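Local coordinates for kallistatin (Homo sapiens, PDB 6F4V), which inhibits tissue kallikrein as a serpin, forming a stable equimolar complex with the enzyme and being cleaved at its reactive site in the process, at residues S35-Y40 / A334-A338; G279-Q285 / S314-A320; A39-L43 / F292-F296. One frame throughout, in Å; residues are numbered along the deposited sequence.

Contact 1 of 3, residues S35-Y40 / A334-A338; sequences SISAAY and ATSFA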
loop_
_atom_site.group_PDB
_atom_site.type_symbol
_atom_site.label_atom_id
_atom_site.label_comp_id
_atom_site.label_asym_id
_atom_site.label_seq_id
_atom_site.Cartn_x
_atom_site.Cartn_y
_atom_site.Cartn_z
ATOM N N SER A 35 -3.484 3.147 0.034
ATOM C CA SER A 35 -3.140 4.559 0.106
ATOM C C SER A 35 -3.194 5.217 -1.271
ATOM O O SER A 35 -3.784 6.304 -1.430
ATOM C CB SER A 35 -1.749 4.744 0.686
ATOM O OG SER A 35 -1.318 6.084 0.553
ATOM N N ILE A 36 -2.622 4.549 -2.259
ATOM C CA ILE A 36 -2.669 5.106 -3.606
ATOM C C ILE A 36 -4.106 5.230 -4.112
ATOM O O ILE A 36 -4.485 6.305 -4.624
ATOM C CB ILE A 36 -1.781 4.327 -4.613
ATOM C CG1 ILE A 36 -0.305 4.320 -4.155
ATOM C CG2 ILE A 36 -1.940 4.920 -5.996
ATOM C CD1 ILE A 36 0.576 3.376 -4.969
ATOM N N SER A 37 -4.880 4.150 -4.000
ATOM C CA SER A 37 -6.292 4.132 -4.447
ATOM C C SER A 37 -7.118 5.244 -3.789
ATOM O O SER A 37 -7.845 6.001 -4.468
ATOM C CB SER A 37 -6.917 2.761 -4.180
ATOM O OG SER A 37 -6.316 1.792 -5.001
ATOM N N ALA A 38 -7.038 5.342 -2.464
ATOM C CA ALA A 38 -7.774 6.367 -1.736
ATOM C C ALA A 38 -7.348 7.797 -2.073
ATOM O O ALA A 38 -8.204 8.680 -2.144
ATOM C CB ALA A 38 -7.684 6.146 -0.227
ATOM N N ALA A 39 -6.055 8.018 -2.276
ATOM C CA ALA A 39 -5.559 9.345 -2.713
ATOM C C ALA A 39 -6.156 9.757 -4.059
ATOM O O ALA A 39 -6.664 10.875 -4.240
ATOM C CB ALA A 39 -4.038 9.363 -2.766
ATOM N N TYR A 40 -6.080 8.846 -5.002
ATOM C CA TYR A 40 -6.548 9.132 -6.360
ATOM C C TYR A 40 -8.069 9.184 -6.471
ATOM O O TYR A 40 -8.608 10.019 -7.196
ATOM C CB TYR A 40 -5.883 8.185 -7.351
ATOM C CG TYR A 40 -4.470 8.624 -7.680
ATOM C CD1 TYR A 40 -3.438 8.566 -6.738
ATOM C CD2 TYR A 40 -4.162 9.152 -8.922
ATOM C CE1 TYR A 40 -2.153 8.990 -7.037
ATOM C CE2 TYR A 40 -2.878 9.549 -9.234
ATOM C CZ TYR A 40 -1.883 9.490 -8.302
ATOM O OH TYR A 40 -0.641 9.938 -8.659
ATOM N N ALA A 334 2.530 6.633 2.600
ATOM C CA ALA A 334 1.834 7.847 2.270
ATOM C C ALA A 334 1.935 8.158 0.791
ATOM O O ALA A 334 2.852 7.706 0.122
ATOM C CB ALA A 334 2.400 8.986 3.099
ATOM N N THR A 335 0.975 8.943 0.309
ATOM C CA THR A 335 0.884 9.328 -1.099
ATOM C C THR A 335 0.626 10.811 -1.158
ATOM O O THR A 335 -0.210 11.318 -0.415
ATOM C CB THR A 335 -0.314 8.605 -1.773
ATOM O OG1 THR A 335 -0.151 7.198 -1.640
ATOM C CG2 THR A 335 -0.440 8.967 -3.246
ATOM N N SER A 336 1.356 11.505 -2.028
ATOM C CA SER A 336 1.108 12.907 -2.318
ATOM C C SER A 336 0.657 13.089 -3.772
ATOM O O SER A 336 1.000 12.281 -4.651
ATOM C CB SER A 336 2.364 13.734 -2.074
ATOM O OG SER A 336 3.344 13.476 -3.048
ATOM N N PHE A 337 -0.076 14.169 -4.010
ATOM C CA PHE A 337 -0.421 14.590 -5.366
ATOM C C PHE A 337 -0.478 16.110 -5.413
ATOM O O PHE A 337 -1.324 16.698 -4.756
ATOM C CB PHE A 337 -1.761 14.018 -5.803
ATOM C CG PHE A 337 -1.997 14.127 -7.275
ATOM C CD1 PHE A 337 -2.457 15.299 -7.862
ATOM C CD2 PHE A 337 -1.701 13.071 -8.086
ATOM C CE1 PHE A 337 -2.631 15.353 -9.250
ATOM C CE2 PHE A 337 -1.884 13.132 -9.449
ATOM C CZ PHE A 337 -2.335 14.270 -10.031
ATOM N N ALA A 338 0.395 16.716 -6.219
ATOM C CA ALA A 338 0.512 18.157 -6.324
ATOM C C ALA A 338 -0.155 18.629 -7.614
ATOM O O ALA A 338 -0.083 17.958 -8.659
ATOM C CB ALA A 338 1.977 18.565 -6.276
#
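Helix 35-40 packs against strand 334-338 with their axes 7.9 Å apart at closest approach and 31° from parallel, and the two bury 272 Å² between them. The polar part lies at the N-terminal end of both segments. S35 OG and T335 OG1 lie 2.7 Å apart in a cluster of hydrogen bonds that also takes in N165 OD1, at S35 OG, and H318 ND1, at T335 OG1. The apolar part begins on the same threonine: T335 CG2 rests 3.7 Å from A39 CB and 4.2 Å from Y40 CE1, near the plane of the tyrosine ring. The aromatic part comes next, where F337 turns its ring edge to the face of Y40 in an offset edge-to-face pair, with centroids 5.3 Å apart and planes at 87°; the closest atoms are Y40 OH, itself hydrogen-bonded to S316 OG, and F337 CD2, at 3.4 Å. T335 and F337 both point at the helix, while S336 points away. In this cleaved serpin, strand 328-340 is the inserted part of the reactive-centre loop, lying between strands 159-172 and 312-324. Because T335 and F337 point toward the helix, insertion brings the threonine into a buried polar cluster between helix and sheet, and the phenylalanine into the aromatic core.

Contact 2 of 3, residues G279-Q285 / S314-A320; sequences GSYVLDQ and SKSFHKA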
loop_
_atom_site.group_PDB
_atom_site.type_symbol
_atom_site.label_atom_id
_atom_site.label_comp_id
_atom_site.label_asym_id
_atom_site.label_seq_id
_atom_site.Cartn_x
_atom_site.Cartn_y
_atom_site.Cartn_z
ATOM N N GLY A 279 9.921 1.189 0.105
ATOM C CA GLY A 279 9.723 1.531 -1.289
ATOM C C GLY A 279 9.512 3.005 -1.475
ATOM O O GLY A 279 8.973 3.668 -0.608
ATOM N N SER A 280 9.883 3.513 -2.653
ATOM C CA SER A 280 9.788 4.927 -2.947
ATOM C C SER A 280 9.523 5.065 -4.430
ATOM O O SER A 280 10.328 4.606 -5.225
ATOM C CB SER A 280 11.074 5.672 -2.569
ATOM O OG SER A 280 10.880 7.062 -2.804
ATOM N N TYR A 281 8.380 5.639 -4.780
ATOM C CA TYR A 281 7.878 5.652 -6.155
ATOM C C TYR A 281 7.485 7.050 -6.581
ATOM O O TYR A 281 6.922 7.838 -5.805
ATOM C CB TYR A 281 6.694 4.659 -6.328
ATOM C CG TYR A 281 7.089 3.286 -5.816
ATOM C CD1 TYR A 281 7.898 2.446 -6.565
ATOM C CD2 TYR A 281 6.738 2.877 -4.527
ATOM C CE1 TYR A 281 8.323 1.221 -6.074
ATOM C CE2 TYR A 281 7.157 1.660 -4.022
ATOM C CZ TYR A 281 7.958 0.831 -4.796
ATOM O OH TYR A 281 8.426 -0.380 -4.351
ATOM N N VAL A 282 7.752 7.332 -7.853
ATOM C CA VAL A 282 7.327 8.559 -8.504
ATOM C C VAL A 282 6.101 8.221 -9.351
ATOM O O VAL A 282 6.200 7.766 -10.509
ATOM C CB VAL A 282 8.470 9.173 -9.345
ATOM C CG1 VAL A 282 8.050 10.525 -9.891
ATOM C CG2 VAL A 282 9.718 9.338 -8.492
ATOM N N LEU A 283 4.926 8.403 -8.752
ATOM C CA LEU A 283 3.691 7.964 -9.380
ATOM C C LEU A 283 3.376 8.697 -10.683
ATOM O O LEU A 283 2.808 8.094 -11.595
ATOM C CB LEU A 283 2.534 8.120 -8.416
ATOM C CG LEU A 283 2.598 7.294 -7.130
ATOM C CD1 LEU A 283 1.324 7.467 -6.326
ATOM C CD2 LEU A 283 2.871 5.814 -7.367
ATOM N N ASP A 284 3.769 9.964 -10.780
ATOM C CA ASP A 284 3.564 10.715 -12.036
ATOM C C ASP A 284 4.337 10.111 -13.201
ATOM O O ASP A 284 3.910 10.282 -14.343
ATOM C CB ASP A 284 3.870 12.216 -11.898
ATOM C CG ASP A 284 5.233 12.471 -11.389
ATOM O OD1 ASP A 284 5.389 12.467 -10.150
ATOM O OD2 ASP A 284 6.157 12.608 -12.232
ATOM N N GLN A 285 5.420 9.381 -12.909
ATOM C CA GLN A 285 6.191 8.650 -13.918
ATOM C C GLN A 285 5.688 7.231 -14.173
ATOM O O GLN A 285 5.841 6.725 -15.287
ATOM C CB GLN A 285 7.699 8.669 -13.579
ATOM C CG GLN A 285 8.298 10.070 -13.694
ATOM C CD GLN A 285 9.724 10.177 -13.143
ATOM O OE1 GLN A 285 10.275 9.205 -12.643
ATOM N NE2 GLN A 285 10.319 11.380 -13.224
ATOM N N SER A 314 0.979 17.959 -11.195
ATOM C CA SER A 314 2.398 18.134 -11.015
ATOM C C SER A 314 2.945 16.788 -10.467
ATOM O O SER A 314 2.597 15.737 -10.999
ATOM C CB SER A 314 2.705 19.348 -10.132
ATOM O OG SER A 314 4.090 19.698 -10.255
ATOM N N LYS A 315 3.801 16.797 -9.456
ATOM C CA LYS A 315 4.452 15.579 -9.000
ATOM C C LYS A 315 3.525 14.792 -8.071
ATOM O O LYS A 315 2.711 15.376 -7.351
ATOM C CB LYS A 315 5.750 15.906 -8.242
ATOM C CG LYS A 315 6.871 16.568 -9.062
ATOM C CD LYS A 315 7.306 15.791 -10.302
ATOM C CE LYS A 315 8.151 14.576 -9.934
ATOM N NZ LYS A 315 8.491 13.751 -11.121
ATOM N N SER A 316 3.707 13.476 -8.060
ATOM C CA SER A 316 2.988 12.565 -7.145
ATOM C C SER A 316 3.933 11.485 -6.643
ATOM O O SER A 316 4.551 10.758 -7.452
ATOM C CB SER A 316 1.769 11.911 -7.837
ATOM O OG SER A 316 1.073 10.999 -6.973
ATOM N N PHE A 317 4.082 11.400 -5.313
ATOM C CA PHE A 317 5.020 10.461 -4.697
ATOM C C PHE A 317 4.302 9.444 -3.852
ATOM O O PHE A 317 3.205 9.703 -3.344
ATOM C CB PHE A 317 6.048 11.215 -3.848
ATOM C CG PHE A 317 6.833 12.217 -4.633
ATOM C CD1 PHE A 317 7.846 11.794 -5.516
ATOM C CD2 PHE A 317 6.541 13.568 -4.544
ATOM C CE1 PHE A 317 8.583 12.719 -6.256
ATOM C CE2 PHE A 317 7.267 14.496 -5.303
ATOM C CZ PHE A 317 8.274 14.071 -6.148
ATOM N N HIS A 318 4.909 8.280 -3.720
ATOM C CA HIS A 318 4.452 7.273 -2.774
ATOM C C HIS A 318 5.669 6.668 -2.070
ATOM O O HIS A 318 6.628 6.291 -2.730
ATOM C CB HIS A 318 3.678 6.149 -3.477
ATOM C CG HIS A 318 3.119 5.141 -2.520
ATOM N ND1 HIS A 318 1.980 5.380 -1.790
ATOM C CD2 HIS A 318 3.553 3.912 -2.160
ATOM C CE1 HIS A 318 1.741 4.334 -1.011
ATOM N NE2 HIS A 318 2.691 3.433 -1.211
ATOM N N LYS A 319 5.661 6.636 -0.742
ATOM C CA LYS A 319 6.680 5.951 0.021
ATOM C C LYS A 319 6.044 5.041 1.026
ATOM O O LYS A 319 4.950 5.322 1.538
ATOM C CB LYS A 319 7.580 6.934 0.757
ATOM C CG LYS A 319 8.324 7.883 -0.170
ATOM C CD LYS A 319 9.177 8.878 0.618
ATOM C CE LYS A 319 10.604 8.404 0.795
ATOM N NZ LYS A 319 11.497 9.506 1.283
ATOM N N ALA A 320 6.734 3.959 1.313
ATOM C CA ALA A 320 6.227 2.967 2.236
ATOM C C ALA A 320 7.361 2.233 2.952
ATOM O O ALA A 320 8.448 2.058 2.381
ATOM C CB ALA A 320 5.346 1.979 1.520
#
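Two antiparallel strands, 279-282 and 317-320, pair with axes 4.7 Å apart at 174°. Their backbones are satisfied in reciprocal rings: G279 N to A320 O (2.8 Å) with A320 N to G279 O (3.0 Å), then Y281 N to H318 O (2.8 Å) with H318 N to Y281 O (2.9 Å), all at N-H...O angles of 157° or more. F317 N, opposite V282 in a non-hydrogen-bonded pair, is bonded to S336 OG on neighbouring strand 328-340. Regular pairing ends as the first chain turns into a helix, with V282 at the N-cap. L283 N still reaches S316 O at 2.7 Å, but the 128° angle makes that bond weak. D284 takes over as acceptor: its OD1 receives S316 N (2.9 Å, 170°), and its OD2 forms a salt bridge with K315 NZ (2.8 Å). Other polar ends look outside the pair: S316 OG to Y40 OH and S336 O, H318 ND1 to T335 OG1, H318 NE2 to S32 N, K319 NZ to V149 O, Y281 OH to F30 N. Within the main serpin sheet, one carboxylate thus supplies the acceptor for S316 N, and a charge for K315, where the first chain turns into a helix.

Contact 3 of 3, residues A39-L43 / F292-F296; sequences AYAML and FTDLF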
loop_
_atom_site.group_PDB
_atom_site.type_symbol
_atom_site.label_atom_id
_atom_site.label_comp_id
_atom_site.label_asym_id
_atom_site.label_seq_id
_atom_site.Cartn_x
_atom_site.Cartn_y
_atom_site.Cartn_z
ATOM N N ALA A 39 -6.055 8.018 -2.276
ATOM C CA ALA A 39 -5.559 9.345 -2.713
ATOM C C ALA A 39 -6.156 9.757 -4.059
ATOM O O ALA A 39 -6.664 10.875 -4.240
ATOM C CB ALA A 39 -4.038 9.363 -2.766
ATOM N N TYR A 40 -6.080 8.846 -5.002
ATOM C CA TYR A 40 -6.548 9.132 -6.360
ATOM C C TYR A 40 -8.069 9.184 -6.471
ATOM O O TYR A 40 -8.608 10.019 -7.196
ATOM C CB TYR A 40 -5.883 8.185 -7.351
ATOM C CG TYR A 40 -4.470 8.624 -7.680
ATOM C CD1 TYR A 40 -3.438 8.566 -6.738
ATOM C CD2 TYR A 40 -4.162 9.152 -8.922
ATOM C CE1 TYR A 40 -2.153 8.990 -7.037
ATOM C CE2 TYR A 40 -2.878 9.549 -9.234
ATOM C CZ TYR A 40 -1.883 9.490 -8.302
ATOM O OH TYR A 40 -0.641 9.938 -8.659
ATOM N N ALA A 41 -8.771 8.353 -5.699
ATOM C CA ALA A 41 -10.227 8.471 -5.644
ATOM C C ALA A 41 -10.648 9.826 -5.039
ATOM O O ALA A 41 -11.538 10.528 -5.584
ATOM C CB ALA A 41 -10.821 7.317 -4.875
ATOM N N MET A 42 -9.955 10.249 -3.996
ATOM C CA MET A 42 -10.218 11.580 -3.443
ATOM C C MET A 42 -9.958 12.718 -4.456
ATOM O O MET A 42 -10.796 13.621 -4.603
ATOM C CB MET A 42 -9.398 11.796 -2.181
ATOM C CG MET A 42 -9.723 13.116 -1.482
ATOM S SD MET A 42 -8.884 13.204 0.113
ATOM C CE MET A 42 -7.265 13.540 -0.313
ATOM N N LEU A 43 -8.809 12.660 -5.132
ATOM C CA LEU A 43 -8.463 13.605 -6.192
ATOM C C LEU A 43 -9.554 13.714 -7.247
ATOM O O LEU A 43 -9.844 14.837 -7.720
ATOM C CB LEU A 43 -7.147 13.193 -6.866
ATOM C CG LEU A 43 -6.684 14.048 -8.047
ATOM C CD1 LEU A 43 -6.310 15.442 -7.606
ATOM C CD2 LEU A 43 -5.513 13.373 -8.713
ATOM N N PHE A 292 -3.527 6.042 -16.468
ATOM C CA PHE A 292 -3.671 7.427 -16.024
ATOM C C PHE A 292 -3.035 8.430 -17.002
ATOM O O PHE A 292 -2.606 9.505 -16.590
ATOM C CB PHE A 292 -3.090 7.603 -14.620
ATOM C CG PHE A 292 -3.797 6.755 -13.576
ATOM C CD1 PHE A 292 -3.478 5.412 -13.434
ATOM C CD2 PHE A 292 -4.806 7.286 -12.807
ATOM C CE1 PHE A 292 -4.115 4.622 -12.489
ATOM C CE2 PHE A 292 -5.453 6.500 -11.852
ATOM C CZ PHE A 292 -5.096 5.182 -11.692
ATOM N N THR A 293 -3.004 8.100 -18.290
ATOM C CA THR A 293 -2.451 9.047 -19.271
ATOM C C THR A 293 -3.208 10.373 -19.290
ATOM O O THR A 293 -2.571 11.428 -19.341
ATOM C CB THR A 293 -2.421 8.452 -20.680
ATOM O OG1 THR A 293 -3.736 7.963 -20.999
ATOM C CG2 THR A 293 -1.434 7.353 -20.734
ATOM N N ASP A 294 -4.533 10.348 -19.201
ATOM C CA ASP A 294 -5.303 11.598 -19.198
ATOM C C ASP A 294 -4.899 12.501 -18.050
ATOM O O ASP A 294 -4.611 13.687 -18.257
ATOM C CB ASP A 294 -6.811 11.378 -19.164
ATOM C CG ASP A 294 -7.589 12.695 -19.069
ATOM O OD1 ASP A 294 -7.714 13.343 -20.130
ATOM O OD2 ASP A 294 -8.037 13.081 -17.949
ATOM N N LEU A 295 -4.875 11.950 -16.838
ATOM C CA LEU A 295 -4.613 12.760 -15.652
ATOM C C LEU A 295 -3.282 13.505 -15.705
ATOM O O LEU A 295 -3.176 14.666 -15.235
ATOM C CB LEU A 295 -4.692 11.892 -14.365
ATOM C CG LEU A 295 -4.320 12.594 -13.066
ATOM C CD1 LEU A 295 -5.255 13.771 -12.819
ATOM C CD2 LEU A 295 -4.377 11.656 -11.862
ATOM N N PHE A 296 -2.271 12.844 -16.239
ATOM C CA PHE A 296 -0.917 13.412 -16.320
ATOM C C PHE A 296 -0.624 14.126 -17.638
ATOM O O PHE A 296 0.534 14.429 -17.920
ATOM C CB PHE A 296 0.106 12.322 -16.029
ATOM C CG PHE A 296 0.036 11.856 -14.604
ATOM C CD1 PHE A 296 0.508 12.675 -13.589
ATOM C CD2 PHE A 296 -0.573 10.663 -14.273
ATOM C CE1 PHE A 296 0.387 12.285 -12.248
ATOM C CE2 PHE A 296 -0.644 10.250 -12.947
ATOM C CZ PHE A 296 -0.160 11.063 -11.942
#
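This is a small, essentially apolar and largely aromatic contact, without a hydrogen bond across it, between helix 33-44, which packs against the main serpin sheet, and a loop that follows helix 283-286. The nearest CA atoms, those of Y40 and L295, are 10.2 Å apart, so side chains alone bridge the gap, burying 182 Å². Y40 is the centre. Its CE2 meets L295 CD2 at 3.7 Å, its CD2 lies 4.2 Å from F292 CE2, and its OH comes within 3.5 Å of F296 CZ, close to the planes of both rings. The Y40 and F292 rings lie obliquely, with centroids 5.7 Å apart and planes at 73°. One helical turn on, L43 CD2 touches L295 CD2 at 3.8 Å. Residues 293-295 have helical backbone angles without regular bonds, and the link from F296 N to F292 O, at 3.4 Å, is weak; this bend carries F292, L295 and F296 on to one tyrosine. The hydroxyl of Y40 finds its polar partner in S316 OG, which lets a tyrosine occupy an otherwise apolar pocket without leaving its OH unsatisfied.

In the fold
The three contacts crowd together: the centre of contact 1 lies about 9 Å from those of contacts 2 and 3, which are about 13 Å apart. Contacts 1 and 3 share helix 33-44, including Y40; contacts 1 and 2 both reach the main sheet, through its neighbouring strands 328-340 and 312-324. Along the chain the helix comes first, then 279-285, 292-296, 314-320 and finally 334-338, so contacts 2 and 3 cross. S316 OG ties the group together, 2.6 Å from Y40 OH and 2.7 Å from S336 O, while F337 CE1 packs 3.5 Å from L43 CD2. The inserted strand 328-340 lies between strands 159-172 and 312-324 and packs on helix 33-44, in the region known in serpins as the shutter.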